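Local coordinates for protein putative dehydratase (Mesorhizobium loti, PDB 2POZ) that is of unknown function but belongs to the mandelate racemase/muconate lactonizing enzyme family of the enolase superfamily and probably acts as a lyase, possibly a dehydratase, at residues Y11-V23 against A336-E348. Residues are numbered along the deposited sequence; the frame is centred on the assembly and turned at random.
Sequences YLLKSGRLHPVLV and AFKADDGYVEVLE
R17, in the hairpin loop that joins the first two strands of the N-terminal sheet, reaches across to F337 and D340 of the barrel domain. The hairpin, closed by a type II' turn from S15 to L18, thus joins the capping domain of this enolase-superfamily fold to the loop that follows strand 331-333. CB and CG of R17 pass beside D340 OD2, with CG at 3.4 Å. CD then lies over the face of the F337 ring, 3.7 Å from its centroid, in a CH-pi contact. A bend at chi3 (76°) carries the guanidinium out over the CD1-CE1 rim of the same ring, the two planes only 11° apart. NE donates to D340 OD2 and NH2 to D340 OD1 (2.7 Å), a side-on, nearly coplanar salt bridge that uses the syn lone pair of each oxygen. The backbone N of R17 adds a third bond, reaching OD2 from the anti side, tilted somewhat out of the carboxylate plane, so the carboxylate is fixed in rotation. L18 CD1 packs at the edge of F337, 3.8 Å from CD2, while Y334 meets the same ring from within the barrel domain.

G16, at positive phi, brings its CA within 3.6 Å of D340 CB, leaving little room between the turn and the loop. Nearer the sheet, L13 CD2 rests against V346 CG1 (3.5 Å) and V344 CG1, and L22 CD1 meets V346 CG1 tip to tip; I375 of helix 372-375 also touches L22 and V346. A water joins G16 N to D341 O. S15 OG, set anti to its own N (chi1 -174°), accepts a nearly straight bond from V344 N at 2.8 Å, and a further water links this hydroxyl to V344 O.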
loop_
_atom_site.group_PDB
_atom_site.type_symbol
_atom_site.label_atom_id
_atom_site.label_comp_id
_atom_site.label_asym_id
_atom_site.label_seq_id
_atom_site.Cartn_x
_atom_site.Cartn_y
_atom_site.Cartn_z
ATOM N N TYR A 11 28.647 -31.061 23.961
ATOM C CA TYR A 11 28.919 -32.307 23.260
ATOM C C TYR A 11 28.638 -32.169 21.769
ATOM O O TYR A 11 27.589 -31.657 21.379
ATOM C CB TYR A 11 28.030 -33.414 23.843
ATOM C CG TYR A 11 28.145 -33.567 25.347
ATOM C CD1 TYR A 11 29.032 -34.485 25.909
ATOM C CD2 TYR A 11 27.393 -32.763 26.212
ATOM C CE1 TYR A 11 29.172 -34.602 27.300
ATOM C CE2 TYR A 11 27.525 -32.872 27.608
ATOM C CZ TYR A 11 28.418 -33.795 28.139
ATOM O OH TYR A 11 28.564 -33.905 29.504
ATOM N N LEU A 12 29.585 -32.610 20.944
ATOM C CA LEU A 12 29.435 -32.577 19.495
ATOM C C LEU A 12 29.470 -34.041 19.064
ATOM O O LEU A 12 30.528 -34.619 18.871
ATOM C CB LEU A 12 30.582 -31.795 18.848
ATOM C CG LEU A 12 30.636 -31.737 17.319
ATOM C CD1 LEU A 12 29.296 -31.308 16.740
ATOM C CD2 LEU A 12 31.738 -30.771 16.901
ATOM N N LEU A 13 28.296 -34.637 18.932
ATOM C CA LEU A 13 28.204 -36.039 18.568
ATOM C C LEU A 13 28.396 -36.390 17.107
ATOM O O LEU A 13 28.282 -35.555 16.210
ATOM C CB LEU A 13 26.850 -36.612 18.990
ATOM C CG LEU A 13 26.583 -37.031 20.438
ATOM C CD1 LEU A 13 26.678 -35.835 21.356
ATOM C CD2 LEU A 13 25.199 -37.662 20.521
ATOM N N LYS A 14 28.711 -37.662 16.902
ATOM C CA LYS A 14 28.828 -38.248 15.579
ATOM C C LYS A 14 27.773 -39.315 15.771
ATOM O O LYS A 14 27.994 -40.285 16.491
ATOM C CB LYS A 14 30.193 -38.900 15.345
ATOM C CG LYS A 14 30.311 -39.523 13.948
ATOM C CD LYS A 14 31.653 -40.208 13.708
ATOM C CE LYS A 14 31.713 -41.572 14.374
ATOM N NZ LYS A 14 32.915 -42.343 13.940
ATOM N N SER A 15 26.604 -39.119 15.178
ATOM C CA SER A 15 25.526 -40.084 15.334
ATOM C C SER A 15 24.936 -40.400 13.971
ATOM O O SER A 15 23.971 -39.764 13.537
ATOM C CB SER A 15 24.447 -39.510 16.254
ATOM O OG SER A 15 23.443 -40.466 16.533
ATOM N N GLY A 16 25.522 -41.387 13.297
ATOM C CA GLY A 16 25.041 -41.746 11.979
ATOM C C GLY A 16 25.321 -40.595 11.034
ATOM O O GLY A 16 26.418 -40.042 11.036
ATOM N N ARG A 17 24.326 -40.214 10.239
ATOM C CA ARG A 17 24.489 -39.125 9.282
ATOM C C ARG A 17 24.385 -37.741 9.929
ATOM O O ARG A 17 24.610 -36.738 9.261
ATOM C CB ARG A 17 23.435 -39.239 8.173
ATOM C CG ARG A 17 22.013 -38.853 8.602
ATOM C CD ARG A 17 20.984 -39.301 7.558
ATOM N NE ARG A 17 20.743 -40.744 7.632
ATOM C CZ ARG A 17 20.201 -41.474 6.660
ATOM N NH1 ARG A 17 19.839 -40.909 5.514
ATOM N NH2 ARG A 17 20.003 -42.774 6.845
ATOM N N LEU A 18 24.055 -37.685 11.216
ATOM C CA LEU A 18 23.912 -36.399 11.905
ATOM C C LEU A 18 25.047 -36.096 12.883
ATOM O O LEU A 18 25.804 -36.986 13.280
ATOM C CB LEU A 18 22.594 -36.358 12.691
ATOM C CG LEU A 18 21.276 -36.651 11.970
ATOM C CD1 LEU A 18 20.130 -36.615 12.983
ATOM C CD2 LEU A 18 21.046 -35.627 10.860
ATOM N N HIS A 19 25.152 -34.826 13.261
ATOM C CA HIS A 19 26.139 -34.386 14.235
ATOM C C HIS A 19 25.425 -33.513 15.268
ATOM O O HIS A 19 25.585 -32.293 15.294
ATOM C CB HIS A 19 27.308 -33.631 13.573
ATOM C CG HIS A 19 26.898 -32.639 12.527
ATOM N ND1 HIS A 19 26.228 -31.470 12.825
ATOM C CD2 HIS A 19 27.111 -32.618 11.190
ATOM C CE1 HIS A 19 26.051 -30.772 11.717
ATOM N NE2 HIS A 19 26.578 -31.447 10.710
ATOM N N PRO A 20 24.602 -34.144 16.125
ATOM C CA PRO A 20 23.845 -33.460 17.177
ATOM C C PRO A 20 24.794 -32.695 18.088
ATOM O O PRO A 20 25.887 -33.176 18.411
ATOM C CB PRO A 20 23.169 -34.602 17.921
ATOM C CG PRO A 20 23.016 -35.656 16.868
ATOM C CD PRO A 20 24.345 -35.593 16.164
ATOM N N VAL A 21 24.374 -31.506 18.495
ATOM C CA VAL A 21 25.169 -30.664 19.378
ATOM C C VAL A 21 24.329 -30.530 20.636
ATOM O O VAL A 21 23.205 -30.027 20.584
ATOM C CB VAL A 21 25.420 -29.278 18.740
ATOM C CG1 VAL A 21 26.243 -28.399 19.678
ATOM C CG2 VAL A 21 26.157 -29.453 17.401
ATOM N N LEU A 22 24.861 -31.005 21.758
ATOM C CA LEU A 22 24.123 -30.963 23.009
ATOM C C LEU A 22 24.825 -30.152 24.078
ATOM O O LEU A 22 26.033 -29.939 24.020
ATOM C CB LEU A 22 23.918 -32.378 23.557
ATOM C CG LEU A 22 23.593 -33.540 22.624
ATOM C CD1 LEU A 22 23.510 -34.811 23.476
ATOM C CD2 LEU A 22 22.301 -33.301 21.872
ATOM N N VAL A 23 24.047 -29.709 25.059
ATOM C CA VAL A 23 24.583 -28.955 26.174
ATOM C C VAL A 23 23.989 -29.539 27.453
ATOM O O VAL A 23 22.842 -29.987 27.470
ATOM C CB VAL A 23 24.231 -27.444 26.082
ATOM C CG1 VAL A 23 22.727 -27.230 26.238
ATOM C CG2 VAL A 23 24.981 -26.671 27.165
ATOM N N ALA A 336 14.071 -43.666 10.108
ATOM C CA ALA A 336 15.208 -44.327 9.459
ATOM C C ALA A 336 16.586 -43.955 10.026
ATOM O O ALA A 336 17.505 -44.779 10.024
ATOM C CB ALA A 336 15.178 -44.062 7.945
ATOM N N PHE A 337 16.729 -42.726 10.513
ATOM C CA PHE A 337 18.007 -42.260 11.060
ATOM C C PHE A 337 18.491 -43.066 12.263
ATOM O O PHE A 337 19.695 -43.178 12.503
ATOM C CB PHE A 337 17.911 -40.776 11.443
ATOM C CG PHE A 337 17.810 -39.846 10.263
ATOM C CD1 PHE A 337 17.476 -40.331 8.995
ATOM C CD2 PHE A 337 18.036 -38.483 10.419
ATOM C CE1 PHE A 337 17.371 -39.472 7.906
ATOM C CE2 PHE A 337 17.934 -37.617 9.335
ATOM C CZ PHE A 337 17.601 -38.111 8.078
ATOM N N LYS A 338 17.556 -43.620 13.019
ATOM C CA LYS A 338 17.908 -44.402 14.192
ATOM C C LYS A 338 18.621 -45.711 13.836
ATOM O O LYS A 338 19.220 -46.346 14.703
ATOM C CB LYS A 338 16.653 -44.696 15.020
ATOM C CG LYS A 338 16.289 -43.611 16.049
ATOM C CD LYS A 338 16.022 -42.262 15.406
ATOM C CE LYS A 338 15.417 -41.271 16.403
ATOM N NZ LYS A 338 16.356 -40.860 17.484
ATOM N N ALA A 339 18.570 -46.096 12.562
ATOM C CA ALA A 339 19.199 -47.335 12.106
ATOM C C ALA A 339 20.591 -47.132 11.503
ATOM O O ALA A 339 21.266 -48.103 11.155
ATOM C CB ALA A 339 18.287 -48.037 11.090
ATOM N N ASP A 340 21.021 -45.879 11.366
ATOM C CA ASP A 340 22.340 -45.596 10.810
ATOM C C ASP A 340 23.421 -46.284 11.630
ATOM O O ASP A 340 23.253 -46.487 12.833
ATOM C CB ASP A 340 22.635 -44.098 10.836
ATOM C CG ASP A 340 21.841 -43.319 9.813
ATOM O OD1 ASP A 340 21.076 -43.936 9.043
ATOM O OD2 ASP A 340 21.996 -42.080 9.784
ATOM N N ASP A 341 24.532 -46.639 10.986
ATOM C CA ASP A 341 25.631 -47.250 11.716
ATOM C C ASP A 341 26.153 -46.125 12.595
ATOM O O ASP A 341 26.240 -44.979 12.147
ATOM C CB ASP A 341 26.768 -47.692 10.788
ATOM C CG ASP A 341 26.328 -48.689 9.746
ATOM O OD1 ASP A 341 25.428 -49.503 10.021
ATOM O OD2 ASP A 341 26.910 -48.660 8.650
ATOM N N GLY A 342 26.499 -46.442 13.833
ATOM C CA GLY A 342 27.015 -45.419 14.719
ATOM C C GLY A 342 25.973 -44.511 15.348
ATOM O O GLY A 342 26.334 -43.532 16.002
ATOM N N TYR A 343 24.691 -44.805 15.150
ATOM C CA TYR A 343 23.646 -43.989 15.767
ATOM C C TYR A 343 23.879 -44.022 17.275
ATOM O O TYR A 343 24.150 -45.084 17.845
ATOM C CB TYR A 343 22.252 -44.554 15.474
ATOM C CG TYR A 343 21.177 -43.981 16.382
ATOM C CD1 TYR A 343 20.737 -42.662 16.240
ATOM C CD2 TYR A 343 20.627 -44.751 17.409
ATOM C CE1 TYR A 343 19.775 -42.124 17.105
ATOM C CE2 TYR A 343 19.669 -44.224 18.278
ATOM C CZ TYR A 343 19.249 -42.911 18.118
ATOM O OH TYR A 343 18.306 -42.390 18.974
ATOM N N VAL A 344 23.766 -42.866 17.919
ATOM C CA VAL A 344 23.963 -42.775 19.354
ATOM C C VAL A 344 22.689 -42.399 20.096
ATOM O O VAL A 344 22.158 -41.303 19.916
ATOM C CB VAL A 344 25.047 -41.725 19.704
ATOM C CG1 VAL A 344 25.165 -41.577 21.225
ATOM C CG2 VAL A 344 26.377 -42.141 19.103
ATOM N N GLU A 345 22.201 -43.309 20.935
ATOM C CA GLU A 345 21.012 -43.038 21.732
ATOM C C GLU A 345 21.455 -42.195 22.929
ATOM O O GLU A 345 22.223 -42.658 23.771
ATOM C CB GLU A 345 20.384 -44.343 22.220
ATOM C CG GLU A 345 19.125 -44.127 23.047
ATOM C CD GLU A 345 18.107 -43.253 22.329
ATOM O OE1 GLU A 345 17.592 -43.689 21.279
ATOM O OE2 GLU A 345 17.835 -42.129 22.814
ATOM N N VAL A 346 20.976 -40.957 23.001
ATOM C CA VAL A 346 21.357 -40.061 24.091
ATOM C C VAL A 346 20.433 -40.147 25.304
ATOM O O VAL A 346 20.762 -39.643 26.373
ATOM C CB VAL A 346 21.393 -38.581 23.614
ATOM C CG1 VAL A 346 22.328 -38.438 22.417
ATOM C CG2 VAL A 346 19.987 -38.117 23.252
ATOM N N LEU A 347 19.280 -40.784 25.149
ATOM C CA LEU A 347 18.348 -40.872 26.265
ATOM C C LEU A 347 18.190 -42.269 26.825
ATOM O O LEU A 347 18.233 -43.256 26.094
ATOM C CB LEU A 347 16.970 -40.352 25.852
ATOM C CG LEU A 347 16.878 -38.882 25.443
ATOM C CD1 LEU A 347 15.417 -38.527 25.216
ATOM C CD2 LEU A 347 17.486 -38.002 26.530
ATOM N N GLU A 348 17.990 -42.341 28.135
ATOM C CA GLU A 348 17.798 -43.620 28.794
ATOM C C GLU A 348 16.386 -44.091 28.457
ATOM O O GLU A 348 16.123 -45.288 28.316
ATOM C CB GLU A 348 17.945 -43.454 30.306
ATOM C CG GLU A 348 18.150 -44.759 31.033
ATOM C CD GLU A 348 19.490 -45.376 30.708
ATOM O OE1 GLU A 348 20.523 -44.774 31.089
ATOM O OE2 GLU A 348 19.510 -46.452 30.069
HETATM O O HOH W 1 28.695 -43.028 16.822
HETATM O O HOH W 2 21.408 -40.574 12.698
HETATM O O HOH W 3 21.558 -39.079 18.085
HETATM O O HOH W 4 27.974 -42.608 13.058
#